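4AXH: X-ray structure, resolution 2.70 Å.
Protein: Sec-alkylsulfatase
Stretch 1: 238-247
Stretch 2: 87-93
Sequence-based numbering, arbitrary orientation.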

ATOM      1  N   PRO A 238      18.035 -27.158   4.822  1.00 36.68           N
ATOM      2  CA  PRO A 238      18.520 -27.850   6.030  1.00 35.41           C
ATOM      3  C   PRO A 238      19.039 -26.876   7.085  1.00 41.90           C
ATOM      4  O   PRO A 238      19.250 -25.714   6.778  1.00 43.50           O
ATOM      5  CB  PRO A 238      19.686 -28.708   5.496  1.00 35.66           C
ATOM      6  CG  PRO A 238      19.510 -28.778   4.078  1.00 40.47           C
ATOM      7  CD  PRO A 238      18.856 -27.526   3.650  1.00 37.25           C
ATOM      8  N   ARG A 239      19.281 -27.355   8.313  1.00 38.07           N
ATOM      9  CA  ARG A 239      19.818 -26.527   9.382  1.00 36.93           C
ATOM     10  C   ARG A 239      21.323 -26.747   9.394  1.00 48.67           C
ATOM     11  O   ARG A 239      21.795 -27.846   9.054  1.00 50.40           O
ATOM     12  CB  ARG A 239      19.186 -26.845  10.751  1.00 28.64           C
ATOM     13  CG  ARG A 239      17.660 -27.112  10.769  1.00 28.71           C
ATOM     14  CD  ARG A 239      16.836 -26.187   9.879  1.00 35.96           C
ATOM     15  NE  ARG A 239      15.419 -26.546   9.818  1.00 32.71           N
ATOM     16  CZ  ARG A 239      14.536 -26.008   8.977  1.00 50.90           C
ATOM     17  NH1 ARG A 239      14.928 -25.118   8.068  1.00 23.63           N
ATOM     18  NH2 ARG A 239      13.262 -26.379   9.016  1.00 63.70           N
ATOM     19  N   GLY A 240      22.069 -25.698   9.737  1.00 46.64           N
ATOM     20  CA  GLY A 240      23.524 -25.734   9.761  1.00 46.29           C
ATOM     21  C   GLY A 240      24.119 -24.412   9.330  1.00 49.18           C
ATOM     22  O   GLY A 240      23.452 -23.634   8.636  1.00 47.30           O
ATOM     23  N   ALA A 241      25.400 -24.168   9.729  1.00 45.90           N
ATOM     24  CA  ALA A 241      26.181 -22.947   9.476  1.00 44.98           C
ATOM     25  C   ALA A 241      26.293 -22.568   8.010  1.00 49.47           C
ATOM     26  O   ALA A 241      26.512 -21.387   7.715  1.00 49.43           O
ATOM     27  CB  ALA A 241      27.553 -23.059  10.111  1.00 45.66           C
ATOM     28  N   GLN A 242      26.106 -23.550   7.091  1.00 46.20           N
ATOM     29  CA  GLN A 242      26.139 -23.342   5.638  1.00 45.59           C
ATOM     30  C   GLN A 242      24.727 -23.191   5.040  1.00 46.76           C
ATOM     31  O   GLN A 242      24.600 -22.892   3.849  1.00 47.28           O
ATOM     32  CB  GLN A 242      26.912 -24.480   4.950  1.00 46.92           C
ATOM     33  CG  GLN A 242      28.428 -24.315   5.007  1.00 63.24           C
ATOM     34  CD  GLN A 242      29.097 -24.865   3.773  1.00 69.04           C
ATOM     35  OE1 GLN A 242      29.804 -25.965   3.925  1.00 67.85           O
ATOM     36  NE2 GLN A 242      28.983 -24.315   2.676  1.00 43.01           N
ATOM     37  N   ALA A 243      23.673 -23.398   5.867  1.00 39.68           N
ATOM     38  CA  ALA A 243      22.268 -23.317   5.452  1.00 37.84           C
ATOM     39  C   ALA A 243      21.344 -22.486   6.442  1.00 42.07           C
ATOM     40  O   ALA A 243      21.709 -21.356   6.785  1.00 42.27           O
ATOM     41  CB  ALA A 243      21.730 -24.714   5.203  1.00 37.17           C
ATOM     42  N   GLN A 244      20.169 -23.033   6.882  1.00 35.15           N
ATOM     43  CA  GLN A 244      19.233 -22.357   7.773  1.00 34.42           C
ATOM     44  C   GLN A 244      19.757 -22.261   9.195  1.00 38.96           C
ATOM     45  O   GLN A 244      20.121 -23.274   9.778  1.00 40.42           O
ATOM     46  CB  GLN A 244      17.871 -23.050   7.756  1.00 35.84           C
ATOM     47  CG  GLN A 244      16.678 -22.091   7.871  1.00 29.87           C
ATOM     48  CD  GLN A 244      16.244 -21.885   9.295  1.00 33.53           C
ATOM     49  OE1 GLN A 244      16.478 -22.713  10.186  1.00 25.04           O
ATOM     50  NE2 GLN A 244      15.592 -20.784   9.536  1.00 20.49           N
ATOM     51  N   VAL A 245      19.806 -21.044   9.763  1.00 33.29           N
ATOM     52  CA  VAL A 245      20.311 -20.871  11.121  1.00 32.75           C
ATOM     53  C   VAL A 245      19.312 -20.264  12.115  1.00 36.59           C
ATOM     54  O   VAL A 245      19.369 -20.591  13.304  1.00 36.37           O
ATOM     55  CB  VAL A 245      21.699 -20.171  11.206  1.00 37.54           C
ATOM     56  CG1 VAL A 245      22.768 -20.971  10.486  1.00 37.97           C
ATOM     57  CG2 VAL A 245      21.658 -18.732  10.704  1.00 36.76           C
ATOM     58  N   ASP A 246      18.431 -19.353  11.643  1.00 32.67           N
ATOM     59  CA  ASP A 246      17.478 -18.624  12.477  1.00 30.73           C
ATOM     60  C   ASP A 246      16.441 -17.907  11.612  1.00 30.85           C
ATOM     61  O   ASP A 246      16.615 -17.780  10.396  1.00 28.46           O
ATOM     62  CB  ASP A 246      18.250 -17.577  13.331  1.00 32.17           C
ATOM     63  CG  ASP A 246      17.494 -17.062  14.535  1.00 38.61           C
ATOM     64  OD1 ASP A 246      17.175 -17.874  15.423  1.00 36.10           O
ATOM     65  OD2 ASP A 246      17.270 -15.830  14.614  1.00 47.52           O
ATOM     66  N   SER A 247      15.371 -17.409  12.257  1.00 28.37           N
ATOM     67  CA  SER A 247      14.338 -16.643  11.570  1.00 29.65           C
ATOM     68  C   SER A 247      14.052 -15.277  12.236  1.00 34.69           C
ATOM     69  O   SER A 247      12.973 -14.700  12.049  1.00 35.90           O
ATOM     70  CB  SER A 247      13.083 -17.473  11.315  1.00 33.93           C
ATOM     71  OG  SER A 247      13.311 -18.417  10.281  1.00 41.87           O
TER
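Stretch 2, residues 87-93: GAYQFLN

Stretch 2 packs on stretch 1 as a small, mainly apolar contact between a short 3-10 segment and an irregular loop, built on two aromatic rings and tied by a single hydrogen bond from a tyrosine hydroxyl to a glutamine side chain. The two segments belong to one chain, distant in sequence, and bury 353 Å² between them, both sides summed.

Stretch 1 has no regular helix or strand, but its backbone is folded back on itself. A type I beta turn runs from Gly-240 to Ala-243, closed by Ala-243 N to Gly-240 O at 2.8 Å, and Gln-244 N to Pro-238 O (2.8 Å) and Gly-240 N to Gln-244 O (3.1 Å) hold the two arms together. Stretch 2 is a 3-10 segment over residues 87-92, with Leu-92 N bonded to Tyr-89 O at 3.2 Å. The backbones come nearest where the CA atoms of Arg-239 and Ala-88 lie 6.3 Å apart and those of Gly-240 and Phe-91 6.8 Å apart, so both chains advance in the same sense over this short span.

Phe-91, its CA-to-CB bond directed toward stretch 1, brings its ring down on the turn. Gly-240 CA lies over one face, 3.7 Å from the ring centroid in a CH-pi contact, and Gly-240 N is 3.4 Å from Phe-91 CZ. The backbone angles of Gly-240 call for glycine, since a CB would jam against the preceding carbonyl oxygen. At the ring edge Val-245 CG1 meets Phe-91 CE2 at 3.6 Å, a branched apolar side chain well suited to an aromatic rim, while the small Ala-241 adds a looser contact, CB to Phe-91 CD2 at 4.4 Å.

The CA-to-CB bond of Tyr-89 points sideways, but the end of its side chain comes nearer stretch 1. There Tyr-89 OH donates to Gln-244 OE1 at 2.4 Å, a very short hydrogen bond near the plane of the ring; the amide nitrogen of Gln-244 is satisfied elsewhere in the structure. Tyr-89 OH also sits 3.4 Å from Arg-239 CD and over one face of that residue's guanidinium. The aliphatic part of Arg-239 serves as a packing surface too, its CG lying 3.7 Å from Ala-88 CB, where a methyl group allows close approach.

The carbonyl of Val-245 reaches both Tyr-89 and Leu-92: Val-245 O is 3.3 Å from Tyr-89 CD1 and 3.6 Å from Leu-92 CD1. Gly-87, Gln-90 and Asn-93 make no contact with stretch 1.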

ATOM      1  N   GLY A  87      16.982 -29.434  18.707  1.00 49.17           N
ATOM      2  CA  GLY A  87      18.215 -30.199  18.607  1.00 47.53           C
ATOM      3  C   GLY A  87      18.961 -29.989  17.302  1.00 49.76           C
ATOM      4  O   GLY A  87      20.168 -30.236  17.244  1.00 50.42           O
ATOM      5  N   ALA A  88      18.265 -29.516  16.245  1.00 42.99           N
ATOM      6  CA  ALA A  88      18.878 -29.251  14.949  1.00 42.12           C
ATOM      7  C   ALA A  88      19.806 -28.006  14.964  1.00 46.41           C
ATOM      8  O   ALA A  88      20.702 -27.901  14.122  1.00 45.18           O
ATOM      9  CB  ALA A  88      17.802 -29.087  13.900  1.00 42.72           C
ATOM     10  N   TYR A  89      19.604 -27.087  15.938  1.00 42.14           N
ATOM     11  CA  TYR A  89      20.372 -25.858  16.092  1.00 40.30           C
ATOM     12  C   TYR A  89      21.515 -25.942  17.121  1.00 47.49           C
ATOM     13  O   TYR A  89      21.997 -24.912  17.588  1.00 46.12           O
ATOM     14  CB  TYR A  89      19.437 -24.674  16.356  1.00 38.52           C
ATOM     15  CG  TYR A  89      18.452 -24.445  15.239  1.00 37.43           C
ATOM     16  CD1 TYR A  89      18.829 -23.784  14.071  1.00 38.89           C
ATOM     17  CD2 TYR A  89      17.136 -24.892  15.342  1.00 36.84           C
ATOM     18  CE1 TYR A  89      17.923 -23.596  13.018  1.00 39.48           C
ATOM     19  CE2 TYR A  89      16.218 -24.700  14.302  1.00 36.15           C
ATOM     20  CZ  TYR A  89      16.621 -24.064  13.135  1.00 45.47           C
ATOM     21  OH  TYR A  89      15.724 -23.880  12.109  1.00 49.84           O
ATOM     22  N   GLN A  90      21.983 -27.171  17.419  1.00 48.15           N
ATOM     23  CA  GLN A  90      23.064 -27.461  18.367  1.00 48.82           C
ATOM     24  C   GLN A  90      24.406 -26.790  18.004  1.00 53.99           C
ATOM     25  O   GLN A  90      25.121 -26.346  18.905  1.00 54.48           O
ATOM     26  CB  GLN A  90      23.248 -28.965  18.525  1.00 50.29           C
ATOM     27  CG  GLN A  90      23.804 -29.344  19.891  1.00 82.55           C
ATOM     28  CD  GLN A  90      22.722 -29.771  20.839  1.00117.18           C
ATOM     29  OE1 GLN A  90      22.578 -30.965  21.136  1.00117.72           O
ATOM     30  NE2 GLN A  90      21.950 -28.809  21.345  1.00109.57           N
ATOM     31  N   PHE A  91      24.722 -26.687  16.698  1.00 48.80           N
ATOM     32  CA  PHE A  91      25.934 -26.049  16.164  1.00 47.78           C
ATOM     33  C   PHE A  91      26.128 -24.598  16.638  1.00 53.49           C
ATOM     34  O   PHE A  91      27.256 -24.078  16.586  1.00 55.99           O
ATOM     35  CB  PHE A  91      25.941 -26.119  14.621  1.00 48.95           C
ATOM     36  CG  PHE A  91      24.780 -25.419  13.951  1.00 50.53           C
ATOM     37  CD1 PHE A  91      23.546 -26.046  13.813  1.00 53.92           C
ATOM     38  CD2 PHE A  91      24.925 -24.149  13.430  1.00 52.06           C
ATOM     39  CE1 PHE A  91      22.475 -25.393  13.192  1.00 54.12           C
ATOM     40  CE2 PHE A  91      23.853 -23.506  12.808  1.00 55.08           C
ATOM     41  CZ  PHE A  91      22.631 -24.123  12.707  1.00 52.85           C
ATOM     42  N   LEU A  92      25.038 -23.947  17.097  1.00 46.61           N
ATOM     43  CA  LEU A  92      25.055 -22.556  17.542  1.00 44.86           C
ATOM     44  C   LEU A  92      25.491 -22.384  18.976  1.00 49.37           C
ATOM     45  O   LEU A  92      26.031 -21.328  19.320  1.00 49.30           O
ATOM     46  CB  LEU A  92      23.661 -21.913  17.362  1.00 43.90           C
ATOM     47  CG  LEU A  92      23.198 -21.679  15.946  1.00 46.74           C
ATOM     48  CD1 LEU A  92      21.693 -21.487  15.888  1.00 45.50           C
ATOM     49  CD2 LEU A  92      23.943 -20.514  15.316  1.00 46.93           C
ATOM     50  N   ASN A  93      25.201 -23.373  19.818  1.00 46.42           N
ATOM     51  CA  ASN A  93      25.436 -23.311  21.252  1.00 47.84           C
ATOM     52  C   ASN A  93      26.851 -23.169  21.782  1.00 56.17           C
ATOM     53  O   ASN A  93      27.720 -24.039  21.564  1.00 54.34           O
ATOM     54  CB  ASN A  93      24.666 -24.400  21.996  1.00 50.97           C
ATOM     55  CG  ASN A  93      23.176 -24.179  22.095  1.00 63.49           C
ATOM     56  OD1 ASN A  93      22.744 -22.926  21.991  1.00 39.39           O
ATOM     57  ND2 ASN A  93      22.407 -25.126  22.321  1.00 60.96           N
TER